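Local coordinates for enoyl-CoA hydratase (Mycolicibacterium smegmatis, PDB 7MCM), which catalyses the reversible addition of water to the double bond of enoyl-CoA thioesters, giving 3-hydroxyacyl-CoA, a step of fatty acid metabolism, at the interface of chains A and B. Residues are numbered along the deposited sequence; one frame, centred on the assembly and turned at random. Chains: chain A/B, Enoyl-CoA hydratase.

Contact 1: the interface of chains A and B. Residues chain A 155, 159, 164; chain B 129, 223-224, 226-227.
A:Trp164, the first residue of helix 164-173, lays its indole against B:Leu223, B:Leu224 and B:Arg227 of helix 213-228 in this subunit contact of a crotonase-fold hydratase. With CG anti to the backbone N and beside the carbonyl carbon (chi1 -159°), the ring reaches chain B, which hides 97 Å² of the residue, an area that a large flat side chain can supply. One face takes the aliphatic stem of B:Arg227: its CD methylene lies 3.7 Å above the ring plane, offset toward the rim, and its CG is 3.7 Å from A:Trp164 CD1. Arginine suits this place because its methylenes pack on the ring while the guanidinium reaches on and has B:Leu224 CD2 of its own chain over its centre. The same methyl touches the benzo part of the indole at A:Trp164 CZ2, 3.8 Å away, and B:Leu223 CB meets that carbon as well. The branched end of B:Leu223 approaches A:Pro159 only loosely, CD2 to CG at 4.2 Å, on the periphery. At the far edge of the indole, B:Asp129 brings its CA into the ring plane, 3.6 Å from A:Trp164 CZ3; its carboxylate is inclined 37° to the ring, with oxygen OD1 by the benzo rim at CH2 and CZ3. Toward the polar rim, the indole N-H of A:Trp164 NE1 points almost straight (171° at H) at the main-chain O of B:Leu223, a weak hydrogen bond at 3.3 Å. Beyond it B:Ser226 OG points toward A:Thr155 OG1 and meets it from the side, hydrogen-bonded at 3.2 Å with no direction settled; B:Ser226 OG also makes a weak hydrogen bond to A:Thr155 O.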
loop_
_atom_site.group_PDB
_atom_site.type_symbol
_atom_site.label_atom_id
_atom_site.label_comp_id
_atom_site.label_asym_id
_atom_site.label_seq_id
_atom_site.Cartn_x
_atom_site.Cartn_y
_atom_site.Cartn_z
ATOM N N THR A 155 -10.350 5.366 14.586
ATOM C CA THR A 155 -9.049 5.997 14.337
ATOM C C THR A 155 -8.675 6.003 12.856
ATOM O O THR A 155 -7.804 6.784 12.444
ATOM C CB THR A 155 -7.930 5.300 15.129
ATOM O OG1 THR A 155 -7.836 3.922 14.740
ATOM C CG2 THR A 155 -8.171 5.381 16.646
ATOM N N PRO A 159 -9.048 10.839 11.154
ATOM C CA PRO A 159 -8.055 11.712 10.505
ATOM C C PRO A 159 -8.431 12.074 9.088
ATOM O O PRO A 159 -7.973 13.107 8.580
ATOM C CB PRO A 159 -6.759 10.886 10.538
ATOM C CG PRO A 159 -6.986 9.849 11.539
ATOM C CD PRO A 159 -8.450 9.551 11.535
ATOM N N TRP A 164 -4.932 14.893 10.624
ATOM C CA TRP A 164 -4.352 14.052 11.659
ATOM C C TRP A 164 -4.183 14.801 12.981
ATOM O O TRP A 164 -4.440 14.233 14.051
ATOM C CB TRP A 164 -3.035 13.485 11.163
ATOM C CG TRP A 164 -2.644 12.272 11.913
ATOM C CD1 TRP A 164 -3.039 10.977 11.671
ATOM C CD2 TRP A 164 -1.787 12.228 13.057
ATOM N NE1 TRP A 164 -2.455 10.132 12.591
ATOM C CE2 TRP A 164 -1.686 10.876 13.451
ATOM C CE3 TRP A 164 -1.093 13.203 13.786
ATOM C CZ2 TRP A 164 -0.911 10.475 14.528
ATOM C CZ3 TRP A 164 -0.325 12.802 14.859
ATOM C CH2 TRP A 164 -0.247 11.449 15.224
ATOM N N ASP B 129 3.016 15.715 16.723
ATOM C CA ASP B 129 1.621 15.310 16.564
ATOM C C ASP B 129 0.696 16.515 16.418
ATOM O O ASP B 129 -0.265 16.480 15.639
ATOM C CB ASP B 129 1.200 14.456 17.766
ATOM C CG ASP B 129 2.043 13.189 17.908
ATOM O OD1 ASP B 129 2.081 12.395 16.952
ATOM O OD2 ASP B 129 2.686 12.983 18.956
ATOM N N LEU B 223 -3.519 5.559 16.132
ATOM C CA LEU B 223 -3.565 6.657 15.167
ATOM C C LEU B 223 -2.411 6.570 14.177
ATOM O O LEU B 223 -2.593 6.817 12.977
ATOM C CB LEU B 223 -3.545 8.001 15.894
ATOM C CG LEU B 223 -4.859 8.446 16.528
ATOM C CD1 LEU B 223 -4.624 9.504 17.596
ATOM C CD2 LEU B 223 -5.797 8.966 15.425
ATOM N N LEU B 224 -1.216 6.214 14.663
ATOM C CA LEU B 224 -0.063 6.057 13.778
ATOM C C LEU B 224 -0.327 4.986 12.731
ATOM O O LEU B 224 -0.046 5.183 11.539
ATOM C CB LEU B 224 1.177 5.706 14.599
ATOM C CG LEU B 224 1.767 6.892 15.368
ATOM C CD1 LEU B 224 3.044 6.472 16.082
ATOM C CD2 LEU B 224 2.030 8.090 14.441
ATOM N N SER B 226 -3.163 4.133 11.500
ATOM C CA SER B 226 -4.181 4.551 10.542
ATOM C C SER B 226 -3.633 5.456 9.441
ATOM O O SER B 226 -4.243 5.540 8.364
ATOM C CB SER B 226 -5.330 5.222 11.298
ATOM O OG SER B 226 -5.743 4.419 12.422
ATOM N N ARG B 227 -2.480 6.104 9.655
ATOM C CA ARG B 227 -1.914 6.945 8.605
ATOM C C ARG B 227 -1.651 6.158 7.334
ATOM O O ARG B 227 -1.796 6.694 6.230
ATOM C CB ARG B 227 -0.614 7.598 9.075
ATOM C CG ARG B 227 -0.765 8.456 10.296
ATOM C CD ARG B 227 0.484 9.290 10.539
ATOM N NE ARG B 227 1.706 8.499 10.641
ATOM C CZ ARG B 227 2.812 8.931 11.235
ATOM N NH1 ARG B 227 2.843 10.090 11.873
ATOM N NH2 ARG B 227 3.912 8.187 11.182
#

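Contact 2: the interface of chains A and B. Residues chain A 144, 148, 172-173; chain B 207-208, 211-212, 215-216, 219.
The C-terminal end of helix 164-173 in chain A, with A:Val144 of the 3-10 helix 142-146, meets the end of helix 197-209, the connecting loop and the first turns of helix 213-228 in chain B, another subunit contact of the crotonase fold. B:Asn211 in the loop is the polar centre. Its amide ND2 donates to the main-chain O of A:Thr173 at 3.1 Å, with 150° at H; it approaches from above the carbonyl plane, 54° out of it, rather than along a lone pair. The same nitrogen makes weak hydrogen bonds to A:Leu172 O across the interface and to B:Ile208 O within chain B; its two hydrogens must be shared among three acceptors, consistent with two of the bonds being weak. Carbonyls of a last helical turn usually lack main-chain N-H partners, which an asparagine amide can supply. On one flank A:Thr173 has OG1 between the backbone N and the carbonyl carbon (chi1 70°), which puts methyl CG2 anti to the carbonyl carbon, 3.5 Å from B:Ile208 CG1; CG2 also touches B:Arg207 CB at 3.7 Å. B:Ile208 thus serves twice, since its CG1 also packs 3.9 Å from A:Leu172 CB. Farther along A:Leu172, CD2 reaches B:Ala219 CB at 3.7 Å, the small alanine methyl letting the helix surface lie near the leucine branch. On the other flank, A:Val144 sends CG2 anti to its backbone N, 3.8 Å from B:Val216 CG2, and that methyl also meets B:Asn211 CB and B:Ala215 CB. Its other branch, A:Val144 CG1, lies 3.8 Å from B:Asn211 ND2.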
loop_
_atom_site.group_PDB
_atom_site.type_symbol
_atom_site.label_atom_id
_atom_site.label_comp_id
_atom_site.label_asym_id
_atom_site.label_seq_id
_atom_site.Cartn_x
_atom_site.Cartn_y
_atom_site.Cartn_z
ATOM N N VAL A 144 -10.547 7.245 25.246
ATOM C CA VAL A 144 -9.333 7.351 26.072
ATOM C C VAL A 144 -9.668 7.663 27.528
ATOM O O VAL A 144 -8.973 7.209 28.446
ATOM C CB VAL A 144 -8.384 8.419 25.478
ATOM C CG1 VAL A 144 -8.980 9.813 25.660
ATOM C CG2 VAL A 144 -6.974 8.338 26.113
ATOM N N LEU A 148 -9.722 3.174 27.191
ATOM C CA LEU A 148 -9.944 2.374 25.993
ATOM C C LEU A 148 -9.462 3.107 24.750
ATOM O O LEU A 148 -9.182 4.309 24.763
ATOM C CB LEU A 148 -11.428 2.017 25.824
ATOM C CG LEU A 148 -12.067 1.309 27.017
ATOM C CD1 LEU A 148 -13.560 1.208 26.797
ATOM C CD2 LEU A 148 -11.453 -0.055 27.194
ATOM N N LEU A 172 -6.845 11.896 21.902
ATOM C CA LEU A 172 -5.957 11.850 23.049
ATOM C C LEU A 172 -6.489 12.633 24.239
ATOM O O LEU A 172 -6.104 12.343 25.376
ATOM C CB LEU A 172 -4.566 12.367 22.655
ATOM C CG LEU A 172 -3.971 11.592 21.470
ATOM C CD1 LEU A 172 -2.673 12.243 20.983
ATOM C CD2 LEU A 172 -3.758 10.127 21.791
ATOM N N THR A 173 -7.350 13.623 24.010
ATOM C CA THR A 173 -8.029 14.278 25.124
ATOM C C THR A 173 -9.385 13.655 25.421
ATOM O O THR A 173 -9.821 13.652 26.588
ATOM C CB THR A 173 -8.222 15.775 24.849
ATOM O OG1 THR A 173 -9.202 15.957 23.817
ATOM C CG2 THR A 173 -6.912 16.424 24.427
ATOM N N ARG B 207 -5.019 18.387 29.041
ATOM C CA ARG B 207 -6.242 17.758 28.537
ATOM C C ARG B 207 -5.973 16.331 28.072
ATOM O O ARG B 207 -6.875 15.484 28.096
ATOM C CB ARG B 207 -6.823 18.573 27.381
ATOM C CG ARG B 207 -7.436 19.928 27.741
ATOM C CD ARG B 207 -7.734 20.716 26.440
ATOM N NE ARG B 207 -8.591 19.941 25.549
ATOM C CZ ARG B 207 -8.734 20.140 24.245
ATOM N NH1 ARG B 207 -8.077 21.102 23.608
ATOM N NH2 ARG B 207 -9.562 19.353 23.559
ATOM N N ILE B 208 -4.733 16.048 27.675
ATOM C CA ILE B 208 -4.315 14.688 27.364
ATOM C C ILE B 208 -3.914 13.947 28.627
ATOM O O ILE B 208 -4.335 12.808 28.854
ATOM C CB ILE B 208 -3.156 14.706 26.351
ATOM C CG1 ILE B 208 -3.598 15.356 25.031
ATOM C CG2 ILE B 208 -2.614 13.296 26.134
ATOM C CD1 ILE B 208 -2.436 15.554 24.065
ATOM N N ASN B 211 -5.926 11.716 31.274
ATOM C CA ASN B 211 -6.403 10.392 30.902
ATOM C C ASN B 211 -5.401 9.309 31.277
ATOM O O ASN B 211 -4.201 9.582 31.408
ATOM C CB ASN B 211 -6.680 10.370 29.402
ATOM C CG ASN B 211 -7.735 11.360 29.025
ATOM O OD1 ASN B 211 -8.804 11.369 29.625
ATOM N ND2 ASN B 211 -7.426 12.251 28.074
ATOM N N PRO B 212 -5.865 8.066 31.453
ATOM C CA PRO B 212 -4.953 6.977 31.830
ATOM C C PRO B 212 -3.776 6.877 30.874
ATOM O O PRO B 212 -3.945 6.824 29.655
ATOM C CB PRO B 212 -5.844 5.733 31.759
ATOM C CG PRO B 212 -7.221 6.244 31.988
ATOM C CD PRO B 212 -7.259 7.593 31.332
ATOM N N ALA B 215 -3.657 4.169 28.034
ATOM C CA ALA B 215 -4.616 4.369 26.949
ATOM C C ALA B 215 -4.164 5.480 26.009
ATOM O O ALA B 215 -4.353 5.386 24.787
ATOM C CB ALA B 215 -5.996 4.693 27.516
ATOM N N VAL B 216 -3.582 6.548 26.560
ATOM C CA VAL B 216 -3.052 7.618 25.718
ATOM C C VAL B 216 -2.028 7.055 24.741
ATOM O O VAL B 216 -2.018 7.393 23.547
ATOM C CB VAL B 216 -2.446 8.720 26.609
ATOM C CG1 VAL B 216 -1.611 9.691 25.776
ATOM C CG2 VAL B 216 -3.539 9.442 27.363
ATOM N N ALA B 219 -3.716 4.761 22.145
ATOM C CA ALA B 219 -4.427 5.578 21.170
ATOM C C ALA B 219 -3.475 6.164 20.140
ATOM O O ALA B 219 -3.771 6.153 18.942
ATOM C CB ALA B 219 -5.198 6.694 21.875
#

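Contact 1 and contact 2 belong to one A-B interface, the centres of their C-alpha atoms about 14 Å apart. Helix 164-173 of chain A runs through both, giving its first residue to contact 1 and its last two to contact 2, and helix 213-228 of chain B likewise contributes its later turns to contact 1 and its earlier turns to contact 2. The two helices therefore pass each other in opposite senses, and fixing both ends should limit sliding and rotation between the subunits. The deposited assembly has six copies, consistent with the hexamers common among crotonase-family enzymes.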